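Local coordinates for protein malonyl-CoA decarboxylase (Rhodopseudomonas palustris, PDB 4KSA) that probably catalyses the decarboxylation of malonyl-CoA to acetyl-CoA and carbon dioxide, at residues K313-E318 with L358-A363; T333-L338 with K354-Q359; D348-L353 with N394-R399; A363-A368 with H408-N413. All coordinates share one frame; numbering follows the deposited sequence.

How the contacts relate
From the N terminus, helix 311-320 comes first, and contact 1 closes a long loop by setting it against helix 347-367. Inside that loop contact 2 brings helix 329-335 onto the same long helix; the two contacts end on overlapping residues, L358 and Q359 being common to both. Contact 3 runs from the start of helix 347-367 to the turn after strand 389-394, so it crosses contacts 1, 2 and 4. Contact 4 opens where contact 1 closes, at A363, and reaches strand 411-416. Helix 347-367 thus serves all four, joining two preceding helices to the last two strands of the mixed sheet.

Contact 1. Residues K313-E318 with L358-A363; sequences KWLKRE and LQLAAA
The helical segments 313-318 and 358-363 come nearest at L315 and L360, whose CA atoms lie 8.0 Å apart. L360 carries the contact on the second helix. With its CG anti to the carbonyl carbon, its side chain runs out to L315, and the two leucines cross at about a right angle, meeting methyl to methyl with L315 CD1 3.5 Å from L360 CD1. W314 works on the backbone side of the same residue. Its CB points toward the other helix, and CG lies anti to the backbone N (chi1 176°), which carries the six-membered part of the indole across the gap. There CZ3 and CH2 both sit 3.7 Å from L360 O, while CZ3 is 4.4 Å from L360 CB. This is purely van der Waals packing, with 170 Å² buried in total and L315 and L360 both inside the protein. The indole also meets the ring of Y364, one turn further along helix 347-367, with their planes at about 40°, and it rests on L376 of a loop. L315 also touches H408. Helix 347-367 is held between two layers here, since L358 and A361 put their side chains on L393 of strand 389-394 while L360 faces helix 311-320.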
loop_
_atom_site.group_PDB
_atom_site.type_symbol
_atom_site.label_atom_id
_atom_site.label_comp_id
_atom_site.label_asym_id
_atom_site.label_seq_id
_atom_site.Cartn_x
_atom_site.Cartn_y
_atom_site.Cartn_z
ATOM N N LYS A 313 19.177 44.257 9.916
ATOM C CA LYS A 313 20.114 44.203 11.024
ATOM C C LYS A 313 21.523 44.489 10.530
ATOM O O LYS A 313 22.275 45.244 11.150
ATOM C CB LYS A 313 20.070 42.824 11.697
ATOM C CG LYS A 313 18.664 42.325 12.061
ATOM C CD LYS A 313 18.729 41.249 13.157
ATOM C CE LYS A 313 17.387 40.534 13.385
ATOM N NZ LYS A 313 17.124 39.433 12.392
ATOM N N TRP A 314 21.875 43.883 9.406
ATOM C CA TRP A 314 23.198 44.066 8.833
ATOM C C TRP A 314 23.442 45.511 8.425
ATOM O O TRP A 314 24.502 46.059 8.707
ATOM C CB TRP A 314 23.374 43.170 7.611
ATOM C CG TRP A 314 24.681 43.371 6.912
ATOM C CD1 TRP A 314 25.889 42.861 7.273
ATOM C CD2 TRP A 314 24.909 44.143 5.724
ATOM N NE1 TRP A 314 26.862 43.267 6.389
ATOM C CE2 TRP A 314 26.290 44.059 5.431
ATOM C CE3 TRP A 314 24.083 44.915 4.891
ATOM C CZ2 TRP A 314 26.862 44.696 4.325
ATOM C CZ3 TRP A 314 24.652 45.550 3.792
ATOM C CH2 TRP A 314 26.035 45.441 3.525
ATOM N N LEU A 315 22.459 46.113 7.750
ATOM C CA LEU A 315 22.552 47.499 7.276
ATOM C C LEU A 315 22.771 48.455 8.432
ATOM O O LEU A 315 23.517 49.421 8.311
ATOM C CB LEU A 315 21.278 47.898 6.524
ATOM C CG LEU A 315 21.297 49.266 5.829
ATOM C CD1 LEU A 315 22.445 49.304 4.830
ATOM C CD2 LEU A 315 19.962 49.519 5.123
ATOM N N LYS A 316 22.092 48.174 9.541
ATOM C CA LYS A 316 22.193 48.953 10.775
ATOM C C LYS A 316 23.651 48.961 11.205
ATOM O O LYS A 316 24.255 50.007 11.396
ATOM C CB LYS A 316 21.344 48.289 11.861
ATOM C CG LYS A 316 21.688 48.671 13.286
ATOM C CD LYS A 316 21.221 50.076 13.630
ATOM C CE LYS A 316 21.396 50.353 15.123
ATOM N NZ LYS A 316 21.265 51.804 15.477
ATOM N N ARG A 317 24.205 47.768 11.350
ATOM C CA ARG A 317 25.590 47.593 11.750
ATOM C C ARG A 317 26.544 48.325 10.804
ATOM O O ARG A 317 27.568 48.851 11.224
ATOM C CB ARG A 317 25.911 46.097 11.758
ATOM C CG ARG A 317 27.294 45.718 12.257
ATOM C CD ARG A 317 27.497 44.219 12.063
ATOM N NE ARG A 317 26.267 43.480 12.360
ATOM C CZ ARG A 317 25.826 42.440 11.651
ATOM N NH1 ARG A 317 26.521 42.007 10.601
ATOM N NH2 ARG A 317 24.674 41.855 11.970
ATOM N N GLU A 318 26.201 48.356 9.525
ATOM C CA GLU A 318 27.050 48.995 8.530
ATOM C C GLU A 318 27.007 50.512 8.658
ATOM O O GLU A 318 27.990 51.204 8.389
ATOM C CB GLU A 318 26.608 48.575 7.128
ATOM C CG GLU A 318 27.683 48.704 6.069
ATOM C CD GLU A 318 28.946 47.960 6.442
ATOM O OE1 GLU A 318 28.828 46.821 6.942
ATOM O OE2 GLU A 318 30.053 48.503 6.228
ATOM N N LEU A 358 19.708 48.420 -3.263
ATOM C CA LEU A 358 20.004 47.242 -4.072
ATOM C C LEU A 358 21.496 46.984 -4.177
ATOM O O LEU A 358 21.934 45.843 -4.232
ATOM C CB LEU A 358 19.430 47.397 -5.477
ATOM C CG LEU A 358 17.908 47.438 -5.552
ATOM C CD1 LEU A 358 17.468 47.566 -6.993
ATOM C CD2 LEU A 358 17.339 46.181 -4.930
ATOM N N GLN A 359 22.285 48.046 -4.208
ATOM C CA GLN A 359 23.721 47.882 -4.321
ATOM C C GLN A 359 24.336 47.428 -3.002
ATOM O O GLN A 359 25.342 46.726 -2.990
ATOM C CB GLN A 359 24.362 49.184 -4.777
ATOM C CG GLN A 359 25.831 49.035 -5.107
ATOM C CD GLN A 359 26.523 50.370 -5.183
ATOM O OE1 GLN A 359 26.194 51.211 -6.034
ATOM N NE2 GLN A 359 27.487 50.587 -4.281
ATOM N N LEU A 360 23.743 47.845 -1.891
ATOM C CA LEU A 360 24.238 47.436 -0.587
ATOM C C LEU A 360 23.835 45.974 -0.396
ATOM O O LEU A 360 24.614 45.155 0.116
ATOM C CB LEU A 360 23.616 48.296 0.510
ATOM C CG LEU A 360 24.203 49.695 0.649
ATOM C CD1 LEU A 360 23.402 50.501 1.657
ATOM C CD2 LEU A 360 25.657 49.567 1.078
ATOM N N ALA A 361 22.619 45.652 -0.828
ATOM C CA ALA A 361 22.113 44.295 -0.721
ATOM C C ALA A 361 23.066 43.335 -1.424
ATOM O O ALA A 361 23.366 42.262 -0.908
ATOM C CB ALA A 361 20.737 44.205 -1.329
ATOM N N ALA A 362 23.553 43.726 -2.595
ATOM C CA ALA A 362 24.472 42.885 -3.352
ATOM C C ALA A 362 25.753 42.555 -2.572
ATOM O O ALA A 362 26.226 41.423 -2.596
ATOM C CB ALA A 362 24.819 43.555 -4.667
ATOM N N ALA A 363 26.322 43.537 -1.883
ATOM C CA ALA A 363 27.533 43.279 -1.117
ATOM C C ALA A 363 27.138 42.372 0.044
ATOM O O ALA A 363 27.897 41.489 0.442
ATOM C CB ALA A 363 28.127 44.576 -0.596
#

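Contact 2. Residues T333-L338 with K354-Q359; sequences TALEAL and KPIVLQ
L335 and I356 mark the closest approach of the two backbones, their CA atoms 7.9 Å apart. Segment 333-338 starts in helix 329-335 and goes on in helix-like conformation, with L338 N bonded to L335 O. Segment 354-359 belongs to helix 347-367, kinked at P355, whose ring nitrogen has no hydrogen to give to the preceding turn.

The main touch is one methyl lodged against a branched side chain. L335 CD1 lies 3.9 Å from I356 CG1 and 4.1 Å from I356 CG2, so it sits against both branches at once. I356 CB points toward segment 333-338, and CG1 is anti to the backbone N (chi1 177°); the leucine and isoleucine side chains cross at about a right angle. A second, looser pair follows, three residues on from L335 and one on from I356, where L338 CD1 comes within 4.3 Å of V357 CG2. Every atom in these touches is carbon, and the interface amounts to 151 Å².

Both leucines have further neighbours. L335 rests on R319 and L360, and L338 reaches L353. L338 and V357 also pack against helix 311-320, the leucine on L315 and the valine on F311. What results is ordinary helix-to-helix packing in an alpha/beta domain: helix 329-335 packs onto the longer helix 347-367, whose L358 reaches strand 389-394, in a C-terminal domain whose family belongs to the acetyltransferase clan.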
loop_
_atom_site.group_PDB
_atom_site.type_symbol
_atom_site.label_atom_id
_atom_site.label_comp_id
_atom_site.label_asym_id
_atom_site.label_seq_id
_atom_site.Cartn_x
_atom_site.Cartn_y
_atom_site.Cartn_z
ATOM N N THR A 333 23.861 59.945 3.559
ATOM C CA THR A 333 22.849 60.989 3.471
ATOM C C THR A 333 21.505 60.461 2.972
ATOM O O THR A 333 20.469 60.736 3.575
ATOM C CB THR A 333 23.305 62.117 2.538
ATOM O OG1 THR A 333 24.658 62.477 2.843
ATOM C CG2 THR A 333 22.415 63.337 2.715
ATOM N N ALA A 334 21.529 59.705 1.874
ATOM C CA ALA A 334 20.311 59.122 1.290
ATOM C C ALA A 334 19.628 58.098 2.212
ATOM O O ALA A 334 18.416 58.122 2.415
ATOM C CB ALA A 334 20.646 58.468 -0.050
ATOM N N LEU A 335 20.424 57.193 2.762
ATOM C CA LEU A 335 19.919 56.167 3.659
ATOM C C LEU A 335 19.026 56.725 4.763
ATOM O O LEU A 335 18.084 56.058 5.192
ATOM C CB LEU A 335 21.098 55.415 4.279
ATOM C CG LEU A 335 21.341 53.959 3.889
ATOM C CD1 LEU A 335 20.925 53.666 2.451
ATOM C CD2 LEU A 335 22.814 53.687 4.100
ATOM N N GLU A 336 19.325 57.939 5.224
ATOM C CA GLU A 336 18.543 58.569 6.293
ATOM C C GLU A 336 17.055 58.537 5.977
ATOM O O GLU A 336 16.214 58.713 6.861
ATOM C CB GLU A 336 18.979 60.024 6.508
ATOM C CG GLU A 336 20.413 60.203 6.984
ATOM C CD GLU A 336 20.743 61.653 7.306
ATOM O OE1 GLU A 336 20.687 62.501 6.388
ATOM O OE2 GLU A 336 21.056 61.945 8.482
ATOM N N ALA A 337 16.742 58.319 4.704
ATOM C CA ALA A 337 15.362 58.249 4.247
ATOM C C ALA A 337 14.677 57.028 4.859
ATOM O O ALA A 337 13.506 57.083 5.239
ATOM C CB ALA A 337 15.325 58.169 2.723
ATOM N N LEU A 338 15.418 55.929 4.960
ATOM C CA LEU A 338 14.886 54.698 5.523
ATOM C C LEU A 338 14.363 54.900 6.938
ATOM O O LEU A 338 13.541 54.124 7.418
ATOM C CB LEU A 338 15.964 53.615 5.515
ATOM C CG LEU A 338 16.387 53.176 4.113
ATOM C CD1 LEU A 338 17.631 52.313 4.178
ATOM C CD2 LEU A 338 15.232 52.438 3.460
ATOM N N LYS A 354 16.187 52.993 -4.032
ATOM C CA LYS A 354 16.383 51.765 -4.806
ATOM C C LYS A 354 17.808 51.503 -5.301
ATOM O O LYS A 354 18.324 50.403 -5.150
ATOM C CB LYS A 354 15.410 51.717 -5.991
ATOM C CG LYS A 354 15.628 50.513 -6.886
ATOM C CD LYS A 354 14.733 50.495 -8.118
ATOM C CE LYS A 354 13.432 49.759 -7.868
ATOM N NZ LYS A 354 12.730 49.453 -9.149
ATOM N N PRO A 355 18.465 52.504 -5.906
ATOM C CA PRO A 355 19.830 52.248 -6.377
ATOM C C PRO A 355 20.837 52.008 -5.255
ATOM O O PRO A 355 21.639 51.080 -5.331
ATOM C CB PRO A 355 20.153 53.497 -7.181
ATOM C CG PRO A 355 19.387 54.560 -6.439
ATOM C CD PRO A 355 18.054 53.883 -6.222
ATOM N N ILE A 356 20.806 52.837 -4.219
ATOM C CA ILE A 356 21.750 52.650 -3.131
ATOM C C ILE A 356 21.490 51.349 -2.360
ATOM O O ILE A 356 22.427 50.598 -2.072
ATOM C CB ILE A 356 21.761 53.873 -2.139
ATOM C CG1 ILE A 356 22.714 53.593 -0.961
ATOM C CG2 ILE A 356 20.358 54.146 -1.599
ATOM C CD1 ILE A 356 24.119 53.108 -1.368
ATOM N N VAL A 357 20.230 51.068 -2.036
ATOM C CA VAL A 357 19.915 49.851 -1.299
ATOM C C VAL A 357 20.278 48.589 -2.077
ATOM O O VAL A 357 21.078 47.778 -1.607
ATOM C CB VAL A 357 18.429 49.804 -0.896
ATOM C CG1 VAL A 357 18.048 48.419 -0.460
ATOM C CG2 VAL A 357 18.192 50.760 0.243
ATOM N N LEU A 358 19.708 48.420 -3.263
ATOM C CA LEU A 358 20.004 47.242 -4.072
ATOM C C LEU A 358 21.496 46.984 -4.177
ATOM O O LEU A 358 21.934 45.843 -4.232
ATOM C CB LEU A 358 19.430 47.397 -5.477
ATOM C CG LEU A 358 17.908 47.438 -5.552
ATOM C CD1 LEU A 358 17.468 47.566 -6.993
ATOM C CD2 LEU A 358 17.339 46.181 -4.930
ATOM N N GLN A 359 22.285 48.046 -4.208
ATOM C CA GLN A 359 23.721 47.882 -4.321
ATOM C C GLN A 359 24.336 47.428 -3.002
ATOM O O GLN A 359 25.342 46.726 -2.990
ATOM C CB GLN A 359 24.362 49.184 -4.777
ATOM C CG GLN A 359 25.831 49.035 -5.107
ATOM C CD GLN A 359 26.523 50.370 -5.183
ATOM O OE1 GLN A 359 26.194 51.211 -6.034
ATOM N NE2 GLN A 359 27.487 50.587 -4.281
#

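Contact 3. Residues D348-L353 with N394-R399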
loop_
_atom_site.group_PDB
_atom_site.type_symbol
_atom_site.label_atom_id
_atom_site.label_comp_id
_atom_site.label_asym_id
_atom_site.label_seq_id
_atom_site.Cartn_x
_atom_site.Cartn_y
_atom_site.Cartn_z
ATOM N N ASP A 348 9.022 59.181 -5.200
ATOM C CA ASP A 348 10.282 59.892 -5.313
ATOM C C ASP A 348 11.332 59.401 -4.336
ATOM O O ASP A 348 12.475 59.167 -4.723
ATOM C CB ASP A 348 10.052 61.391 -5.127
ATOM C CG ASP A 348 9.286 62.010 -6.289
ATOM O OD1 ASP A 348 9.827 62.021 -7.421
ATOM O OD2 ASP A 348 8.143 62.479 -6.068
ATOM N N THR A 349 10.952 59.250 -3.071
ATOM C CA THR A 349 11.889 58.778 -2.046
ATOM C C THR A 349 12.335 57.353 -2.360
ATOM O O THR A 349 13.481 56.975 -2.118
ATOM C CB THR A 349 11.248 58.777 -0.639
ATOM O OG1 THR A 349 10.758 60.087 -0.329
ATOM C CG2 THR A 349 12.269 58.360 0.406
ATOM N N ALA A 350 11.408 56.574 -2.904
ATOM C CA ALA A 350 11.656 55.188 -3.265
ATOM C C ALA A 350 12.726 55.059 -4.340
ATOM O O ALA A 350 13.791 54.484 -4.105
ATOM C CB ALA A 350 10.358 54.543 -3.745
ATOM N N ASP A 351 12.434 55.593 -5.521
ATOM C CA ASP A 351 13.362 55.526 -6.641
ATOM C C ASP A 351 14.719 56.096 -6.304
ATOM O O ASP A 351 15.716 55.757 -6.936
ATOM C CB ASP A 351 12.790 56.264 -7.846
ATOM C CG ASP A 351 11.604 55.546 -8.450
ATOM O OD1 ASP A 351 10.574 55.398 -7.752
ATOM O OD2 ASP A 351 11.711 55.121 -9.625
ATOM N N ARG A 352 14.758 56.966 -5.307
ATOM C CA ARG A 352 16.009 57.574 -4.895
ATOM C C ARG A 352 16.824 56.538 -4.116
ATOM O O ARG A 352 18.045 56.430 -4.277
ATOM C CB ARG A 352 15.722 58.777 -4.005
ATOM C CG ARG A 352 16.723 59.905 -4.140
ATOM C CD ARG A 352 16.250 60.938 -5.158
ATOM N NE ARG A 352 14.925 61.485 -4.842
ATOM C CZ ARG A 352 14.533 61.897 -3.634
ATOM N NH1 ARG A 352 15.356 61.825 -2.593
ATOM N NH2 ARG A 352 13.315 62.401 -3.473
ATOM N N LEU A 353 16.122 55.779 -3.274
ATOM C CA LEU A 353 16.715 54.737 -2.435
ATOM C C LEU A 353 17.103 53.471 -3.188
ATOM O O LEU A 353 18.199 52.939 -2.995
ATOM C CB LEU A 353 15.739 54.355 -1.323
ATOM C CG LEU A 353 15.748 55.168 -0.038
ATOM C CD1 LEU A 353 14.545 54.790 0.797
ATOM C CD2 LEU A 353 17.047 54.906 0.722
ATOM N N ASN A 394 14.433 42.217 -5.392
ATOM C CA ASN A 394 13.171 42.918 -5.557
ATOM C C ASN A 394 12.944 44.046 -4.578
ATOM O O ASN A 394 12.333 43.846 -3.530
ATOM C CB ASN A 394 12.009 41.932 -5.452
ATOM C CG ASN A 394 12.082 40.841 -6.487
ATOM O OD1 ASN A 394 12.057 41.107 -7.686
ATOM N ND2 ASN A 394 12.183 39.598 -6.032
ATOM N N PHE A 395 13.413 45.240 -4.928
ATOM C CA PHE A 395 13.232 46.401 -4.067
ATOM C C PHE A 395 11.737 46.564 -3.779
ATOM O O PHE A 395 10.908 46.452 -4.683
ATOM C CB PHE A 395 13.765 47.668 -4.752
ATOM C CG PHE A 395 13.774 48.878 -3.855
ATOM C CD1 PHE A 395 14.751 49.021 -2.869
ATOM C CD2 PHE A 395 12.778 49.841 -3.952
ATOM C CE1 PHE A 395 14.728 50.106 -1.990
ATOM C CE2 PHE A 395 12.749 50.927 -3.074
ATOM C CZ PHE A 395 13.723 51.058 -2.093
ATOM N N LEU A 396 11.403 46.813 -2.516
ATOM C CA LEU A 396 10.014 46.999 -2.103
ATOM C C LEU A 396 9.059 45.886 -2.528
ATOM O O LEU A 396 7.944 46.146 -2.967
ATOM C CB LEU A 396 9.501 48.347 -2.610
ATOM C CG LEU A 396 9.985 49.551 -1.799
ATOM C CD1 LEU A 396 9.477 50.864 -2.390
ATOM C CD2 LEU A 396 9.486 49.380 -0.378
ATOM N N GLY A 397 9.500 44.641 -2.390
ATOM C CA GLY A 397 8.647 43.525 -2.742
ATOM C C GLY A 397 7.616 43.279 -1.649
ATOM O O GLY A 397 6.494 42.849 -1.922
ATOM N N ASP A 398 7.989 43.560 -0.406
ATOM C CA ASP A 398 7.079 43.357 0.712
ATOM C C ASP A 398 7.039 44.570 1.637
ATOM O O ASP A 398 7.956 44.797 2.426
ATOM C CB ASP A 398 7.500 42.109 1.494
ATOM C CG ASP A 398 6.648 41.873 2.722
ATOM O OD1 ASP A 398 5.414 42.055 2.630
ATOM O OD2 ASP A 398 7.207 41.494 3.773
ATOM N N ARG A 399 5.977 45.359 1.544
ATOM C CA ARG A 399 5.890 46.528 2.400
ATOM C C ARG A 399 5.071 46.273 3.646
ATOM O O ARG A 399 4.653 47.207 4.338
ATOM C CB ARG A 399 5.342 47.736 1.633
ATOM C CG ARG A 399 4.054 47.520 0.870
ATOM C CD ARG A 399 3.788 48.747 0.009
ATOM N NE ARG A 399 4.950 49.051 -0.825
ATOM C CZ ARG A 399 5.182 50.229 -1.401
ATOM N NH1 ARG A 399 4.328 51.239 -1.239
ATOM N NH2 ARG A 399 6.274 50.400 -2.143
#
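Here a beta turn packs onto a helix: F395 and L396, just past strand 389-394, press against A350 and L353 near the start of helix 347-367. The two residues form the corner of a type II turn running from N394 to G397, closed by a weak bond from G397 N to N394 O, and L396 takes the positive phi (52°) expected at its third position. Both corner side chains start toward the helix. F395 has CG anti to the backbone N (chi1 -173°), which extends the ring to the helix backbone, where CE2 stands 3.8 Å from A350 O and CZ 3.9 Å from L353 CB. L396 reaches the same alanine from another side, its CD1 4.0 Å from A350 CB. L396 CB lies in plane at the edge of the R399 guanidinium.

Farther along helix 347-367 the ring also packs on K354 and V357, and the F395 side chain on L358, while L396 touches M404 of helix 401-407. The backbone of N394 pairs with M411 of the neighbouring strand. A type II turn after strand 389-394 thus packs its corner side chains on helix 347-367, earlier in the alpha/beta domain with helix 378-385 in between.

Contact 4. Residues A363-A368 with H408-N413; sequences AYFLQA and HGLMVN
F365, in the last turn of helix 347-367, meets two residues of segment 408-413, L410 and V412. H408 leaves the preceding helix with positive phi and turns its side chain to A312 and L315 of helix 311-320. G409 follows, again with positive phi (75°), a conformation that favours glycine, and the chain then extends. L410 points its CB toward the helix, and its CD1 reaches 4.4 Å from F365 CE1, a loose touch, oblique to the ring; the same leucine also packs on V308. At selenomethionine 411 strand 411-416 begins, and the side chain turns away from the helix to L305. V412 returns to the helix side and makes the closer touch: its CG1, anti to the carbonyl carbon (chi1 -61°), lies 3.7 Å from F365 CE1 and 3.9 Å from F365 CZ. N413 ends the segment, its ND2 bonded to T304 O and P241 O.

The ring and the valine approach from opposite directions and bridge a wide gap, since the nearest CA atoms, those of F365 and V412, are 10.6 Å apart. F365 is packed from its own helix too, with Y364 CD2 3.9 Å above one face near the rim, and it rests on L390 and L393 of strand 389-394. A helix phenylalanine set over two neighbouring strands is classic alpha/beta layer packing, and the strand order, with 411-416 inserted between 301-304 and 389-394, is consistent with the acetyltransferase (GNAT) fold.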
loop_
_atom_site.group_PDB
_atom_site.type_symbol
_atom_site.label_atom_id
_atom_site.label_comp_id
_atom_site.label_asym_id
_atom_site.label_seq_id
_atom_site.Cartn_x
_atom_site.Cartn_y
_atom_site.Cartn_z
ATOM N N ALA A 363 26.322 43.537 -1.883
ATOM C CA ALA A 363 27.533 43.279 -1.117
ATOM C C ALA A 363 27.138 42.372 0.044
ATOM O O ALA A 363 27.897 41.489 0.442
ATOM C CB ALA A 363 28.127 44.576 -0.596
ATOM N N TYR A 364 25.943 42.599 0.582
ATOM C CA TYR A 364 25.430 41.779 1.672
ATOM C C TYR A 364 25.446 40.312 1.205
ATOM O O TYR A 364 26.182 39.472 1.722
ATOM C CB TYR A 364 23.999 42.214 2.002
ATOM C CG TYR A 364 23.282 41.323 2.981
ATOM C CD1 TYR A 364 23.790 41.107 4.257
ATOM C CD2 TYR A 364 22.076 40.715 2.641
ATOM C CE1 TYR A 364 23.116 40.309 5.180
ATOM C CE2 TYR A 364 21.387 39.914 3.559
ATOM C CZ TYR A 364 21.915 39.719 4.828
ATOM O OH TYR A 364 21.232 38.960 5.746
ATOM N N PHE A 365 24.638 40.030 0.198
ATOM C CA PHE A 365 24.542 38.700 -0.352
ATOM C C PHE A 365 25.848 38.123 -0.855
ATOM O O PHE A 365 26.195 36.993 -0.517
ATOM C CB PHE A 365 23.524 38.693 -1.484
ATOM C CG PHE A 365 22.105 38.731 -1.017
ATOM C CD1 PHE A 365 21.191 39.596 -1.602
ATOM C CD2 PHE A 365 21.664 37.855 -0.029
ATOM C CE1 PHE A 365 19.856 39.585 -1.216
ATOM C CE2 PHE A 365 20.333 37.835 0.363
ATOM C CZ PHE A 365 19.425 38.699 -0.231
ATOM N N LEU A 366 26.581 38.882 -1.660
ATOM C CA LEU A 366 27.824 38.366 -2.216
ATOM C C LEU A 366 29.082 38.495 -1.376
ATOM O O LEU A 366 30.033 37.738 -1.582
ATOM C CB LEU A 366 28.081 38.982 -3.589
ATOM C CG LEU A 366 27.317 38.376 -4.765
ATOM C CD1 LEU A 366 25.853 38.283 -4.457
ATOM C CD2 LEU A 366 27.528 39.234 -5.985
ATOM N N GLN A 367 29.100 39.424 -0.426
ATOM C CA GLN A 367 30.295 39.630 0.392
ATOM C C GLN A 367 30.155 39.340 1.884
ATOM O O GLN A 367 31.096 38.864 2.510
ATOM C CB GLN A 367 30.808 41.062 0.198
ATOM C CG GLN A 367 31.443 41.337 -1.165
ATOM C CD GLN A 367 31.494 42.826 -1.504
ATOM O OE1 GLN A 367 31.860 43.661 -0.665
ATOM N NE2 GLN A 367 31.136 43.163 -2.742
ATOM N N ALA A 368 28.991 39.625 2.455
ATOM C CA ALA A 368 28.764 39.392 3.884
ATOM C C ALA A 368 28.751 37.908 4.270
ATOM O O ALA A 368 27.876 37.148 3.843
ATOM C CB ALA A 368 27.450 40.050 4.314
ATOM N N HIS A 408 13.676 46.132 5.076
ATOM C CA HIS A 408 13.192 47.344 4.418
ATOM C C HIS A 408 12.430 47.010 3.128
ATOM O O HIS A 408 12.624 47.651 2.094
ATOM C CB HIS A 408 14.372 48.282 4.121
ATOM C CG HIS A 408 15.145 48.692 5.342
ATOM N ND1 HIS A 408 14.571 49.376 6.393
ATOM C CD2 HIS A 408 16.441 48.496 5.687
ATOM C CE1 HIS A 408 15.477 49.578 7.333
ATOM N NE2 HIS A 408 16.621 49.054 6.931
ATOM N N GLY A 409 11.567 45.994 3.202
ATOM C CA GLY A 409 10.766 45.581 2.059
ATOM C C GLY A 409 11.489 44.799 0.971
ATOM O O GLY A 409 10.868 44.339 0.014
ATOM N N LEU A 410 12.796 44.631 1.121
ATOM C CA LEU A 410 13.594 43.930 0.131
ATOM C C LEU A 410 13.380 42.420 0.103
ATOM O O LEU A 410 13.550 41.737 1.109
ATOM C CB LEU A 410 15.076 44.241 0.360
ATOM C CG LEU A 410 16.083 43.933 -0.756
ATOM C CD1 LEU A 410 16.608 42.522 -0.649
ATOM C CD2 LEU A 410 15.421 44.169 -2.108
HETATM N N MSE A 411 12.999 41.912 -1.066
HETATM C CA MSE A 411 12.791 40.483 -1.285
HETATM C C MSE A 411 13.667 40.083 -2.458
HETATM O O MSE A 411 14.299 40.932 -3.080
HETATM C CB MSE A 411 11.339 40.170 -1.625
HETATM C CG MSE A 411 10.379 40.335 -0.473
HETATM SE SE MSE A 411 8.684 39.481 -0.860
HETATM C CE MSE A 411 9.002 37.784 0.036
ATOM N N VAL A 412 13.719 38.790 -2.747
ATOM C CA VAL A 412 14.512 38.307 -3.860
ATOM C C VAL A 412 13.925 37.041 -4.450
ATOM O O VAL A 412 12.986 36.461 -3.912
ATOM C CB VAL A 412 15.948 37.989 -3.453
ATOM C CG1 VAL A 412 16.635 39.231 -2.931
ATOM C CG2 VAL A 412 15.946 36.886 -2.431
ATOM N N ASN A 413 14.476 36.635 -5.584
ATOM C CA ASN A 413 14.052 35.424 -6.245
ATOM C C ASN A 413 15.326 34.628 -6.381
ATOM O O ASN A 413 16.366 35.178 -6.746
ATOM C CB ASN A 413 13.510 35.679 -7.656
ATOM C CG ASN A 413 12.447 36.756 -7.712
ATOM O OD1 ASN A 413 12.723 37.889 -8.093
ATOM N ND2 ASN A 413 11.225 36.410 -7.350
#